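PDB 7CLU: methyltransferase domain-containing protein, which probably transfers a methyl group from S-adenosyl-L-methionine to a hydroxyl group of a precursor in the prodigiosin pathway of Serratia marcescens. Local coordinates for residues P155-F160 with G180-A185; R162-S167 with R323-A328; A171-G176 with A194-E199; L232-Y237 with Y262-A267; Y237-L242 with R270-E275. All blocks are in the same frame, centred on the assembly; numbering follows the deposited sequence.

Contact 1. Residues P155-F160 with G180-A185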
# COMPACT_ATOMS: atom_id res chain seq x y z
N PRO A 155 -17.38 -2.29 -17.37
CA PRO A 155 -17.19 -1.22 -18.36
C PRO A 155 -16.48 -1.68 -19.62
O PRO A 155 -16.78 -1.16 -20.70
CB PRO A 155 -16.38 -0.17 -17.61
CG PRO A 155 -16.75 -0.40 -16.16
CD PRO A 155 -16.85 -1.90 -16.05
N PHE A 156 -15.54 -2.63 -19.53
CA PHE A 156 -14.94 -3.17 -20.75
C PHE A 156 -15.99 -3.89 -21.59
O PHE A 156 -16.07 -3.70 -22.81
CB PHE A 156 -13.78 -4.12 -20.42
CG PHE A 156 -13.49 -5.12 -21.51
CD1 PHE A 156 -13.01 -4.71 -22.74
CD2 PHE A 156 -13.72 -6.47 -21.31
CE1 PHE A 156 -12.76 -5.62 -23.77
CE2 PHE A 156 -13.46 -7.39 -22.32
CZ PHE A 156 -12.98 -6.96 -23.56
N ILE A 157 -16.78 -4.75 -20.94
CA ILE A 157 -17.74 -5.57 -21.68
C ILE A 157 -18.78 -4.69 -22.35
O ILE A 157 -19.06 -4.83 -23.54
CB ILE A 157 -18.39 -6.60 -20.73
CG1 ILE A 157 -17.41 -7.70 -20.38
CG2 ILE A 157 -19.67 -7.14 -21.35
CD1 ILE A 157 -17.82 -8.51 -19.19
N ALA A 158 -19.35 -3.75 -21.59
CA ALA A 158 -20.32 -2.81 -22.14
C ALA A 158 -19.74 -2.03 -23.32
O ALA A 158 -20.40 -1.86 -24.34
CB ALA A 158 -20.80 -1.86 -21.04
N GLY A 159 -18.49 -1.58 -23.20
CA GLY A 159 -17.89 -0.81 -24.27
C GLY A 159 -17.48 -1.65 -25.46
O GLY A 159 -17.48 -1.17 -26.60
N PHE A 160 -17.12 -2.92 -25.22
CA PHE A 160 -16.87 -3.85 -26.31
C PHE A 160 -18.16 -4.13 -27.09
O PHE A 160 -18.20 -3.98 -28.31
CB PHE A 160 -16.26 -5.15 -25.74
CG PHE A 160 -15.51 -6.00 -26.76
CD1 PHE A 160 -15.36 -5.60 -28.08
CD2 PHE A 160 -14.94 -7.21 -26.37
CE1 PHE A 160 -14.66 -6.40 -28.99
CE2 PHE A 160 -14.25 -8.01 -27.27
CZ PHE A 160 -14.12 -7.60 -28.59
N GLY A 180 -18.20 -16.26 -18.50
CA GLY A 180 -19.12 -16.13 -19.62
C GLY A 180 -19.80 -14.79 -19.77
O GLY A 180 -20.68 -14.66 -20.63
N SER A 181 -19.35 -13.77 -19.02
CA SER A 181 -20.01 -12.47 -18.98
C SER A 181 -20.02 -11.78 -20.34
O SER A 181 -21.00 -11.12 -20.71
CB SER A 181 -19.32 -11.59 -17.95
OG SER A 181 -19.74 -12.03 -16.68
N LEU A 182 -18.92 -11.88 -21.08
CA LEU A 182 -18.85 -11.18 -22.35
C LEU A 182 -19.74 -11.83 -23.40
O LEU A 182 -20.57 -11.13 -24.00
CB LEU A 182 -17.40 -11.06 -22.82
CG LEU A 182 -17.14 -10.63 -24.26
CD1 LEU A 182 -17.76 -9.29 -24.54
CD2 LEU A 182 -15.60 -10.60 -24.51
N PRO A 183 -19.67 -13.15 -23.65
CA PRO A 183 -20.59 -13.71 -24.65
C PRO A 183 -22.05 -13.64 -24.22
O PRO A 183 -22.93 -13.60 -25.09
CB PRO A 183 -20.11 -15.16 -24.82
CG PRO A 183 -19.25 -15.43 -23.65
CD PRO A 183 -18.65 -14.13 -23.25
N MET A 184 -22.35 -13.60 -22.92
CA MET A 184 -23.72 -13.32 -22.50
C MET A 184 -24.16 -11.93 -22.95
O MET A 184 -25.25 -11.75 -23.50
CB MET A 184 -23.85 -13.47 -20.98
CG MET A 184 -23.95 -14.91 -20.56
SD MET A 184 -24.03 -15.20 -18.78
CE MET A 184 -22.71 -14.20 -18.19
N ALA A 185 -23.31 -10.91 -22.73
CA ALA A 185 -23.67 -9.56 -23.14
C ALA A 185 -23.83 -9.47 -24.65
O ALA A 185 -24.71 -8.75 -25.15
CB ALA A 185 -22.64 -8.55 -22.63
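F156 opens the contact with L182, its CE2 lying 4.4 Å from L182 CD2, an approach at the limit of packing distance. I157, one residue on, carries the larger part of its own segment's contact, and its two branches reach three residues. Its CG2, anti to the backbone N (CG1 at chi1 -73°), meets A185 CB at 3.5 Å. The other branch runs to S181, with I157 CD1 3.6 Å from S181 CB, and on the way I157 CG1 passes L182 CB. F160, a turn after F156, brings CD2 to 3.9 Å from L182 CD2; the two side chains cross at about a right angle. No hydrogen bond joins the segments. The short axes of 155-160 and 181-185 approach to 9.7 Å, at 34°, so this is helix packing through apolar side chains. F156 also makes a cation-pi contact with R331, which binds S-adenosyl-L-homocysteine. L182 rests on F172 and D174 of strand 171-175, while F156 and F160 lie on L333 of strand 332-337.

Contact 2. Residues R162-S167 with R323-A328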
# COMPACT_ATOMS: atom_id res chain seq x y z
N ARG A 162 -20.77 -2.38 -27.27
CA ARG A 162 -21.36 -1.18 -27.86
C ARG A 162 -20.52 -0.63 -29.01
O ARG A 162 -21.07 -0.23 -30.04
CB ARG A 162 -21.56 -0.12 -26.77
CG ARG A 162 -22.36 1.12 -27.16
CD ARG A 162 -21.46 2.31 -27.41
NE ARG A 162 -20.75 2.74 -26.19
CZ ARG A 162 -19.84 3.72 -26.15
NH1 ARG A 162 -19.51 4.37 -27.26
NH2 ARG A 162 -19.25 4.04 -25.00
N ASP A 163 -19.19 -0.60 -28.86
CA ASP A 163 -18.29 0.04 -29.82
C ASP A 163 -17.81 -0.88 -30.94
O ASP A 163 -17.31 -0.37 -31.95
CB ASP A 163 -17.07 0.62 -29.11
CG ASP A 163 -17.43 1.79 -28.23
OD1 ASP A 163 -18.63 2.05 -28.11
OD2 ASP A 163 -16.52 2.44 -27.67
N TYR A 164 -17.91 -2.19 -30.79
CA TYR A 164 -17.48 -3.12 -31.83
C TYR A 164 -18.70 -3.81 -32.42
O TYR A 164 -19.60 -4.24 -31.69
CB TYR A 164 -16.49 -4.15 -31.30
CG TYR A 164 -15.98 -5.11 -32.36
CD1 TYR A 164 -16.71 -6.24 -32.71
CD2 TYR A 164 -14.77 -4.88 -33.01
CE1 TYR A 164 -16.25 -7.12 -33.68
CE2 TYR A 164 -14.29 -5.76 -33.98
CZ TYR A 164 -15.04 -6.88 -34.31
OH TYR A 164 -14.59 -7.75 -35.28
N ASP A 165 -18.73 -3.87 -33.75
CA ASP A 165 -19.88 -4.44 -34.51
C ASP A 165 -19.79 -5.97 -34.54
O ASP A 165 -19.12 -6.49 -35.43
CB ASP A 165 -19.94 -3.87 -35.92
CG ASP A 165 -21.28 -4.12 -36.59
OD1 ASP A 165 -22.17 -4.66 -35.92
OD2 ASP A 165 -21.41 -3.77 -37.77
N PHE A 166 -20.52 -6.64 -33.65
CA PHE A 166 -20.51 -8.13 -33.59
C PHE A 166 -21.45 -8.71 -34.66
O PHE A 166 -21.31 -9.89 -35.00
CB PHE A 166 -20.89 -8.61 -32.19
CG PHE A 166 -19.76 -8.52 -31.19
CD1 PHE A 166 -18.86 -9.56 -31.05
CD2 PHE A 166 -19.60 -7.40 -30.40
CE1 PHE A 166 -17.82 -9.47 -30.14
CE2 PHE A 166 -18.57 -7.32 -29.49
CZ PHE A 166 -17.68 -8.35 -29.36
N SER A 167 -22.32 -7.86 -35.22
CA SER A 167 -23.29 -8.26 -36.27
C SER A 167 -22.58 -8.69 -37.57
O SER A 167 -23.15 -9.53 -38.28
CB SER A 167 -24.26 -7.14 -36.54
OG SER A 167 -23.66 -6.14 -37.35
N ARG A 323 -3.59 -4.04 -35.87
CA ARG A 323 -3.93 -2.66 -35.56
C ARG A 323 -4.57 -2.56 -34.18
O ARG A 323 -4.97 -3.55 -33.58
CB ARG A 323 -4.86 -2.07 -36.62
CG ARG A 323 -6.23 -2.71 -36.66
CD ARG A 323 -6.82 -2.67 -38.07
NE ARG A 323 -8.13 -3.29 -38.13
CZ ARG A 323 -8.33 -4.57 -38.40
NH1 ARG A 323 -7.30 -5.38 -38.64
NH2 ARG A 323 -9.57 -5.06 -38.43
N ILE A 324 -4.64 -1.32 -33.69
CA ILE A 324 -5.29 -0.97 -32.43
C ILE A 324 -6.71 -0.54 -32.72
O ILE A 324 -6.98 0.15 -33.72
CB ILE A 324 -4.53 0.16 -31.70
CG1 ILE A 324 -3.06 -0.23 -31.46
CG2 ILE A 324 -5.22 0.52 -30.39
CD1 ILE A 324 -2.89 -1.66 -31.02
N MET A 325 -7.63 -0.95 -31.86
CA MET A 325 -8.99 -0.44 -31.88
C MET A 325 -9.31 0.04 -30.47
O MET A 325 -9.38 -0.77 -29.53
CB MET A 325 -9.98 -1.51 -32.35
CG MET A 325 -11.42 -1.04 -32.40
SD MET A 325 -12.47 -2.24 -33.20
CE MET A 325 -11.39 -2.78 -34.54
N LYS A 326 -9.48 1.35 -30.32
CA LYS A 326 -9.86 1.93 -29.05
C LYS A 326 -11.35 1.73 -28.83
O LYS A 326 -12.15 1.83 -29.76
CB LYS A 326 -9.52 3.41 -29.02
CG LYS A 326 -8.04 3.71 -29.11
CD LYS A 326 -7.80 5.20 -29.26
CE LYS A 326 -6.71 5.69 -28.33
NZ LYS A 326 -6.82 7.15 -28.02
N ILE A 327 -11.72 1.42 -27.59
CA ILE A 327 -13.12 1.27 -27.19
C ILE A 327 -13.29 1.89 -25.81
O ILE A 327 -12.32 2.10 -25.07
CB ILE A 327 -13.58 -0.22 -27.17
CG1 ILE A 327 -12.64 -1.06 -26.29
CG2 ILE A 327 -13.65 -0.81 -28.57
CD1 ILE A 327 -13.26 -2.38 -25.88
N ALA A 328 -14.54 2.17 -25.46
CA ALA A 328 -14.83 2.61 -24.10
C ALA A 328 -14.41 1.53 -23.11
O ALA A 328 -14.41 0.33 -23.41
CB ALA A 328 -16.31 2.94 -23.93
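M325 sets its sulfur against the edge of the Y164 ring, a Met-aromatic contact in which SD lies 85° off the ring normal. The sulfur is 3.5 Å from Y164 CD2, close to the ring plane, and the two side chains cross at about a right angle. Y164 OH is held beyond the contact, by H169 NE2 and R270 NH1. The one hydrogen bond between the segments is at the other end: A328 N donates to D163 OD2 at 3.0 Å and 162°, meeting the oxygen from above the carboxylate plane, 37° out of it. The other oxygen, D163 OD1, forms a salt bridge with R162 NH1 at 2.6 Å, so the carboxylate links its neighbouring arginine to the backbone of the opposite segment. D163 CB packs on I327 CG2 at 3.7 Å, and the charged R162 NH2 lies close to A328 CB. D163 ends helix 154-163, and M325 belongs to edge strand 322-326, paired with strand 332-337. The arrangement joins the C-terminal end of that helix to the outermost strand 322-326 and the residues after it, at the edge of the Rossmann-like methyltransferase sheet.

Contact 3. Residues A171-G176 with A194-E199; sequences AFLDIG and ALAICE
A171 and A194 begin the two parallel strands of a beta-alpha-beta unit of the Rossmann-like methyltransferase fold, with helix 181-189 as the crossover. Donors and acceptors alternate across the pair. F172 N gives to A194 O at 2.7 Å and 173°; F172 O in turn takes A196 N, a weak bond bent to 128°. D174 N to A196 O and C198 N to D174 O continue the series, and G176 N closes it on C198 O at 2.8 Å. A171 N is held by D238 OD1, and the backbones of L173 and I175 bond strand 239-243. D174 OD1 also looks to that strand, where H241 ND1 is its partner. On the face of F172 and L195, F172 CD2 touches L195 CD2 at 3.6 Å. The opposite face packs L173 between two small residues: CD1 on A196 CB, CD2 on C198 CB. At the C-terminal end the chain of E199, which binds S-adenosyl-L-homocysteine, bends at chi2 (-56°), and OE2 lies 3.1 Å from G176 C.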
# COMPACT_ATOMS: atom_id res chain seq x y z
N ALA A 171 -19.82 -16.21 -35.98
CA ALA A 171 -19.57 -17.10 -34.85
C ALA A 171 -18.40 -16.54 -34.07
O ALA A 171 -17.31 -16.35 -34.63
CB ALA A 171 -19.28 -18.52 -35.33
N PHE A 172 -18.64 -16.26 -32.80
CA PHE A 172 -17.66 -15.66 -31.92
C PHE A 172 -17.30 -16.65 -30.83
O PHE A 172 -18.17 -17.32 -30.26
CB PHE A 172 -18.22 -14.38 -31.31
CG PHE A 172 -17.49 -13.92 -30.09
CD1 PHE A 172 -16.40 -13.07 -30.20
CD2 PHE A 172 -17.91 -14.30 -28.83
CE1 PHE A 172 -15.75 -12.62 -29.06
CE2 PHE A 172 -17.25 -13.86 -27.69
CZ PHE A 172 -16.17 -13.01 -27.81
N LEU A 173 -16.00 -16.75 -30.53
CA LEU A 173 -15.51 -17.63 -29.48
C LEU A 173 -14.59 -16.86 -28.56
O LEU A 173 -13.69 -16.14 -29.01
CB LEU A 173 -14.79 -18.84 -30.08
CG LEU A 173 -14.33 -19.86 -29.03
CD1 LEU A 173 -14.55 -21.29 -29.52
CD2 LEU A 173 -12.87 -19.65 -28.75
N ASP A 174 -14.80 -17.03 -27.26
CA ASP A 174 -14.04 -16.34 -26.22
C ASP A 174 -13.11 -17.36 -25.56
O ASP A 174 -13.57 -18.35 -24.99
CB ASP A 174 -14.98 -15.72 -25.19
CG ASP A 174 -14.31 -14.65 -24.32
OD1 ASP A 174 -13.29 -14.06 -24.74
OD2 ASP A 174 -14.83 -14.40 -23.21
N ILE A 175 -11.81 -17.10 -25.62
CA ILE A 175 -10.85 -18.05 -25.09
C ILE A 175 -10.60 -17.77 -23.62
O ILE A 175 -10.11 -16.69 -23.25
CB ILE A 175 -9.53 -18.02 -25.88
CG1 ILE A 175 -9.77 -18.47 -27.32
CG2 ILE A 175 -8.54 -18.92 -25.18
CD1 ILE A 175 -8.51 -18.77 -28.11
N GLY A 176 -10.93 -18.74 -22.77
CA GLY A 176 -10.55 -18.66 -21.38
C GLY A 176 -11.38 -17.68 -20.58
O GLY A 176 -10.88 -17.12 -19.60
N ALA A 194 -23.43 -16.88 -33.59
CA ALA A 194 -23.11 -18.08 -32.84
C ALA A 194 -22.03 -17.77 -31.80
O ALA A 194 -21.17 -16.91 -31.99
CB ALA A 194 -22.64 -19.19 -33.78
N LEU A 195 -22.09 -18.48 -30.68
CA LEU A 195 -21.30 -18.09 -29.52
C LEU A 195 -20.73 -19.31 -28.81
O LEU A 195 -21.41 -20.32 -28.64
CB LEU A 195 -22.14 -17.28 -28.52
CG LEU A 195 -22.63 -15.90 -28.97
CD1 LEU A 195 -23.58 -15.33 -27.92
CD2 LEU A 195 -21.44 -14.96 -29.17
N ALA A 196 -19.50 -19.17 -28.34
CA ALA A 196 -18.80 -20.28 -27.71
C ALA A 196 -17.74 -19.74 -26.76
O ALA A 196 -17.24 -18.63 -26.92
CB ALA A 196 -18.15 -21.21 -28.74
N ILE A 197 -17.40 -20.55 -25.77
CA ILE A 197 -16.26 -20.29 -24.92
C ILE A 197 -15.36 -21.51 -24.96
O ILE A 197 -15.85 -22.64 -24.88
CB ILE A 197 -16.68 -19.97 -23.48
CG1 ILE A 197 -17.55 -18.70 -23.45
CG2 ILE A 197 -15.45 -19.84 -22.59
CD1 ILE A 197 -18.37 -18.58 -22.21
N CYS A 198 -14.05 -21.29 -25.08
CA CYS A 198 -13.06 -22.36 -25.00
C CYS A 198 -12.43 -22.38 -23.61
O CYS A 198 -11.84 -21.38 -23.20
CB CYS A 198 -11.98 -22.19 -26.07
SG CYS A 198 -10.81 -23.57 -26.08
N GLU A 199 -12.57 -23.50 -22.89
CA GLU A 199 -12.04 -23.63 -21.54
C GLU A 199 -11.14 -24.85 -21.46
O GLU A 199 -11.31 -25.82 -22.21
CB GLU A 199 -13.14 -23.79 -20.48
CG GLU A 199 -13.91 -22.51 -20.17
CD GLU A 199 -13.00 -21.39 -19.72
OE1 GLU A 199 -12.22 -21.60 -18.76
OE2 GLU A 199 -13.06 -20.30 -20.33

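Contact 4. Residues L232-Y237 with Y262-A267; sequences LPIGGY and YRAMPA
The turn leading into strand 239-243 packs here against the C-terminal end of helix 251-264, within the Rossmann-like methyltransferase domain. A264, the last residue of that helix, carries the apolar side-chain contacts through CB. This atom sits 3.7 Å from L232 CB and also 3.7 Å from I234 CG1, and it lies 3.5 Å from L232 O. I234 holds CG1 between its backbone N and carbonyl carbon (chi1 71°), the crowded position, which turns that branch onto the alanine. Further on, the P266 ring packs on carbonyl oxygens of the type I beta turn I234-Y237. P266 CB is 3.1 Å from G235 O, and P266 CG is 3.2 Å from Y237 O, so two carbonyl oxygens touch the ring's carbons. G235 CA also lies 3.6 Å from A264 O. No hydrogen bond crosses between the segments. I234 also packs on L173 of strand 171-175 and on I261 of the same helix. The arrangement is that of a beta-alpha-beta crossover, where the helix's C-terminal end and the loop after it lie beside the loop that feeds the preceding strand.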
# COMPACT_ATOMS: atom_id res chain seq x y z
N LEU A 232 -6.72 -26.28 -29.99
CA LEU A 232 -7.76 -25.24 -30.05
C LEU A 232 -8.77 -25.59 -31.13
O LEU A 232 -8.55 -25.28 -32.31
CB LEU A 232 -7.13 -23.88 -30.32
CG LEU A 232 -6.22 -23.38 -29.20
CD1 LEU A 232 -5.34 -22.24 -29.67
CD2 LEU A 232 -7.06 -22.98 -27.98
N PRO A 233 -9.87 -26.24 -30.78
CA PRO A 233 -10.91 -26.54 -31.78
C PRO A 233 -11.75 -25.30 -32.07
O PRO A 233 -12.92 -25.19 -31.71
CB PRO A 233 -11.71 -27.65 -31.11
CG PRO A 233 -11.65 -27.31 -29.67
CD PRO A 233 -10.27 -26.69 -29.43
N ILE A 234 -11.12 -24.31 -32.69
CA ILE A 234 -11.70 -22.99 -32.85
C ILE A 234 -11.85 -22.62 -34.33
O ILE A 234 -12.06 -21.46 -34.65
CB ILE A 234 -10.87 -21.94 -32.08
CG1 ILE A 234 -9.52 -21.69 -32.76
CG2 ILE A 234 -10.63 -22.41 -30.65
CD1 ILE A 234 -8.62 -20.70 -32.02
N GLY A 235 -11.77 -23.61 -35.22
CA GLY A 235 -11.79 -23.35 -36.66
C GLY A 235 -13.11 -22.84 -37.21
O GLY A 235 -13.13 -22.18 -38.25
N GLY A 236 -14.22 -23.12 -36.53
CA GLY A 236 -15.49 -22.65 -37.04
C GLY A 236 -15.89 -21.27 -36.55
O GLY A 236 -17.08 -20.95 -36.57
N TYR A 237 -14.95 -20.46 -36.08
CA TYR A 237 -15.29 -19.18 -35.46
C TYR A 237 -14.51 -18.06 -36.14
O TYR A 237 -13.29 -18.00 -36.03
CB TYR A 237 -15.02 -19.21 -33.95
CG TYR A 237 -15.94 -20.19 -33.28
CD1 TYR A 237 -17.21 -19.82 -32.87
CD2 TYR A 237 -15.56 -21.52 -33.12
CE1 TYR A 237 -18.07 -20.73 -32.30
CE2 TYR A 237 -16.43 -22.44 -32.54
CZ TYR A 237 -17.68 -22.04 -32.14
OH TYR A 237 -18.55 -22.94 -31.55
N TYR A 262 -3.30 -18.43 -34.03
CA TYR A 262 -3.24 -18.17 -35.47
C TYR A 262 -3.35 -19.46 -36.27
O TYR A 262 -4.10 -19.53 -37.25
CB TYR A 262 -1.94 -17.45 -35.82
CG TYR A 262 -1.80 -17.16 -37.29
CD1 TYR A 262 -2.36 -16.01 -37.83
CD2 TYR A 262 -1.14 -18.04 -38.15
CE1 TYR A 262 -2.25 -15.72 -39.18
CE2 TYR A 262 -1.03 -17.77 -39.51
CZ TYR A 262 -1.59 -16.60 -40.01
OH TYR A 262 -1.49 -16.31 -41.36
N ARG A 263 -2.62 -20.50 -35.85
CA ARG A 263 -2.62 -21.76 -36.58
C ARG A 263 -4.01 -22.38 -36.59
O ARG A 263 -4.44 -22.95 -37.59
CB ARG A 263 -1.60 -22.71 -35.97
CG ARG A 263 -1.43 -24.01 -36.74
CD ARG A 263 -0.23 -24.81 -36.26
NE ARG A 263 -0.39 -25.28 -34.88
CZ ARG A 263 0.30 -24.81 -33.84
NH1 ARG A 263 1.20 -23.85 -34.02
NH2 ARG A 263 0.08 -25.30 -32.63
N ALA A 264 -4.74 -22.24 -35.48
CA ALA A 264 -6.04 -22.89 -35.33
C ALA A 264 -7.19 -22.09 -35.93
O ALA A 264 -8.26 -22.67 -36.16
CB ALA A 264 -6.30 -23.16 -33.85
N MET A 265 -6.99 -20.80 -36.21
CA MET A 265 -8.07 -19.95 -36.69
C MET A 265 -8.50 -20.35 -38.10
O MET A 265 -7.70 -20.89 -38.86
CB MET A 265 -7.62 -18.49 -36.72
CG MET A 265 -7.73 -17.77 -35.41
SD MET A 265 -6.78 -16.25 -35.49
CE MET A 265 -7.69 -15.37 -36.76
N PRO A 266 -9.74 -20.05 -38.48
CA PRO A 266 -10.13 -20.23 -39.88
C PRO A 266 -9.43 -19.21 -40.76
O PRO A 266 -9.02 -18.13 -40.30
CB PRO A 266 -11.64 -19.99 -39.86
CG PRO A 266 -11.85 -19.03 -38.71
CD PRO A 266 -10.82 -19.45 -37.67
N ALA A 267 -9.27 -19.56 -42.03
CA ALA A 267 -8.72 -18.62 -42.98
C ALA A 267 -9.63 -17.40 -43.07
O ALA A 267 -10.86 -17.53 -43.05
CB ALA A 267 -8.56 -19.27 -44.36

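Contact 5. Residues Y237-L242 with R270-E275; sequences YDLIHL and RFIASE
S274 OG is bonded by two groups, H241 NE2 at 2.6 Å and R331 NH1; either partner in the histidine pair could be the donor, and the hydroxyl lies at the edge of the imidazole, near its plane. D174 OD1 holds H241 ND1, so both ring nitrogens are engaged. The strands are parallel neighbours in the Rossmann-like sheet, joined by helix 251-264 as a beta-alpha-beta unit. Their backbones bond from R270 N to D238 O through S274 N to L242 O, the shortest being I272 N to I240 O at 2.7 Å. L239 CD1 meets I272 CD1 at 3.7 Å on the histidine's face. On the opposite face I240 CG2 touches F271 CD1, and L242 CB packs at F271 CZ, 3.7 Å away and near the ring plane. R270 NE forms a salt bridge with E337 of strand 332-337. At the C-terminal end of the pair, one water donates to both L242 O, at 2.7 Å, and E275 OE2, at 2.5 Å.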
# COMPACT_ATOMS: atom_id res chain seq x y z
N TYR A 237 -14.95 -20.46 -36.08
CA TYR A 237 -15.29 -19.18 -35.46
C TYR A 237 -14.51 -18.06 -36.14
O TYR A 237 -13.29 -18.00 -36.03
CB TYR A 237 -15.02 -19.21 -33.95
CG TYR A 237 -15.94 -20.19 -33.28
CD1 TYR A 237 -17.21 -19.82 -32.87
CD2 TYR A 237 -15.56 -21.52 -33.12
CE1 TYR A 237 -18.07 -20.73 -32.30
CE2 TYR A 237 -16.43 -22.44 -32.54
CZ TYR A 237 -17.68 -22.04 -32.14
OH TYR A 237 -18.55 -22.94 -31.55
N ASP A 238 -15.24 -17.18 -36.84
CA ASP A 238 -14.61 -16.11 -37.59
C ASP A 238 -14.21 -14.91 -36.73
O ASP A 238 -13.52 -14.01 -37.23
CB ASP A 238 -15.52 -15.66 -38.75
CG ASP A 238 -16.91 -15.26 -38.27
OD1 ASP A 238 -17.64 -16.11 -37.74
OD2 ASP A 238 -17.28 -14.08 -38.43
N LEU A 239 -14.59 -14.89 -35.45
CA LEU A 239 -14.08 -13.92 -34.48
C LEU A 239 -13.65 -14.66 -33.22
O LEU A 239 -14.44 -15.40 -32.63
CB LEU A 239 -15.12 -12.83 -34.13
CG LEU A 239 -14.65 -11.76 -33.13
CD1 LEU A 239 -13.41 -10.99 -33.61
CD2 LEU A 239 -15.77 -10.78 -32.80
N ILE A 240 -12.39 -14.46 -32.81
CA ILE A 240 -11.83 -15.08 -31.62
C ILE A 240 -11.28 -13.99 -30.71
O ILE A 240 -10.60 -13.07 -31.18
CB ILE A 240 -10.70 -16.08 -31.96
CG1 ILE A 240 -11.19 -17.13 -32.96
CG2 ILE A 240 -10.19 -16.77 -30.71
CD1 ILE A 240 -12.04 -18.18 -32.34
N HIS A 241 -11.55 -14.11 -29.41
CA HIS A 241 -11.16 -13.10 -28.45
C HIS A 241 -10.43 -13.75 -27.29
O HIS A 241 -10.83 -14.82 -26.81
CB HIS A 241 -12.37 -12.30 -27.89
CG HIS A 241 -12.00 -11.38 -26.77
ND1 HIS A 241 -12.41 -11.59 -25.46
CD2 HIS A 241 -11.22 -10.28 -26.75
CE1 HIS A 241 -11.92 -10.63 -24.70
NE2 HIS A 241 -11.19 -9.82 -25.45
N LEU A 242 -9.37 -13.09 -26.83
CA LEU A 242 -8.58 -13.52 -25.69
C LEU A 242 -8.57 -12.36 -24.72
O LEU A 242 -7.98 -11.31 -25.01
CB LEU A 242 -7.17 -13.94 -26.11
CG LEU A 242 -6.21 -14.42 -25.01
CD1 LEU A 242 -6.72 -15.72 -24.41
CD2 LEU A 242 -4.82 -14.60 -25.56
N ARG A 270 -10.75 -13.38 -37.80
CA ARG A 270 -10.27 -12.23 -37.03
C ARG A 270 -9.99 -12.65 -35.59
O ARG A 270 -10.72 -13.47 -35.01
CB ARG A 270 -11.30 -11.10 -37.04
CG ARG A 270 -10.85 -9.83 -36.33
CD ARG A 270 -11.82 -8.68 -36.60
NE ARG A 270 -11.64 -8.16 -37.95
CZ ARG A 270 -12.43 -7.26 -38.53
NH1 ARG A 270 -13.50 -6.77 -37.90
NH2 ARG A 270 -12.15 -6.86 -39.77
N PHE A 271 -8.93 -12.10 -35.02
CA PHE A 271 -8.58 -12.36 -33.62
C PHE A 271 -8.40 -11.03 -32.90
O PHE A 271 -7.80 -10.09 -33.43
CB PHE A 271 -7.32 -13.21 -33.49
CG PHE A 271 -6.79 -13.28 -32.08
CD1 PHE A 271 -7.47 -14.00 -31.10
CD2 PHE A 271 -5.64 -12.61 -31.72
CE1 PHE A 271 -7.00 -14.05 -29.80
CE2 PHE A 271 -5.18 -12.65 -30.42
CZ PHE A 271 -5.86 -13.37 -29.47
N ILE A 272 -8.94 -10.95 -31.69
CA ILE A 272 -8.83 -9.76 -30.87
C ILE A 272 -8.31 -10.17 -29.49
O ILE A 272 -8.88 -11.06 -28.86
CB ILE A 272 -10.17 -9.03 -30.71
CG1 ILE A 272 -10.80 -8.67 -32.07
CG2 ILE A 272 -9.98 -7.82 -29.82
CD1 ILE A 272 -12.15 -7.89 -31.95
N ALA A 273 -7.27 -9.51 -29.03
CA ALA A 273 -6.86 -9.59 -27.63
C ALA A 273 -7.21 -8.27 -26.96
O ALA A 273 -6.84 -7.22 -27.48
CB ALA A 273 -5.36 -9.85 -27.50
N SER A 274 -7.90 -8.32 -25.83
CA SER A 274 -8.13 -7.11 -25.04
C SER A 274 -7.05 -7.03 -23.96
O SER A 274 -6.82 -8.00 -23.24
CB SER A 274 -9.53 -7.08 -24.41
OG SER A 274 -9.90 -8.28 -23.76
N GLU A 275 -6.34 -5.90 -23.92
CA GLU A 275 -5.27 -5.70 -22.94
C GLU A 275 -5.35 -4.27 -22.44
O GLU A 275 -6.16 -3.46 -22.92
CB GLU A 275 -3.87 -5.98 -23.52
CG GLU A 275 -3.65 -7.39 -24.07
CD GLU A 275 -3.33 -8.38 -22.98
OE1 GLU A 275 -2.55 -8.03 -22.06
OE2 GLU A 275 -3.86 -9.51 -23.03
O HOH W 1 -11.35 -16.10 -36.45
O HOH W 2 -5.44 -11.16 -23.97

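In the fold
Contacts 3 and 5 form the middle of the sheet, their centres 9 Å apart, and D174 OD1 bonds H241 ND1 at 2.7 Å. Contact 1 covers the F172 and H241 face of that pair: L182 CD2 is 3.5 Å from H241 ND1. Contact 4 packs on the other face, where A196 CB meets Y237 OH at 3.3 Å. Contact 2 encloses contacts 3, 4 and 5 along the chain and joins contact 5 through Y164 OH and R270 NH1, 3.0 Å apart. Of the residues that bind S-adenosyl-L-homocysteine, E199 is in contact 3, and R331 lies about 3 Å from the side chains of F156 and S274. E275 OE1 of contact 5 bonds the backbone N of H247, the predicted proton acceptor.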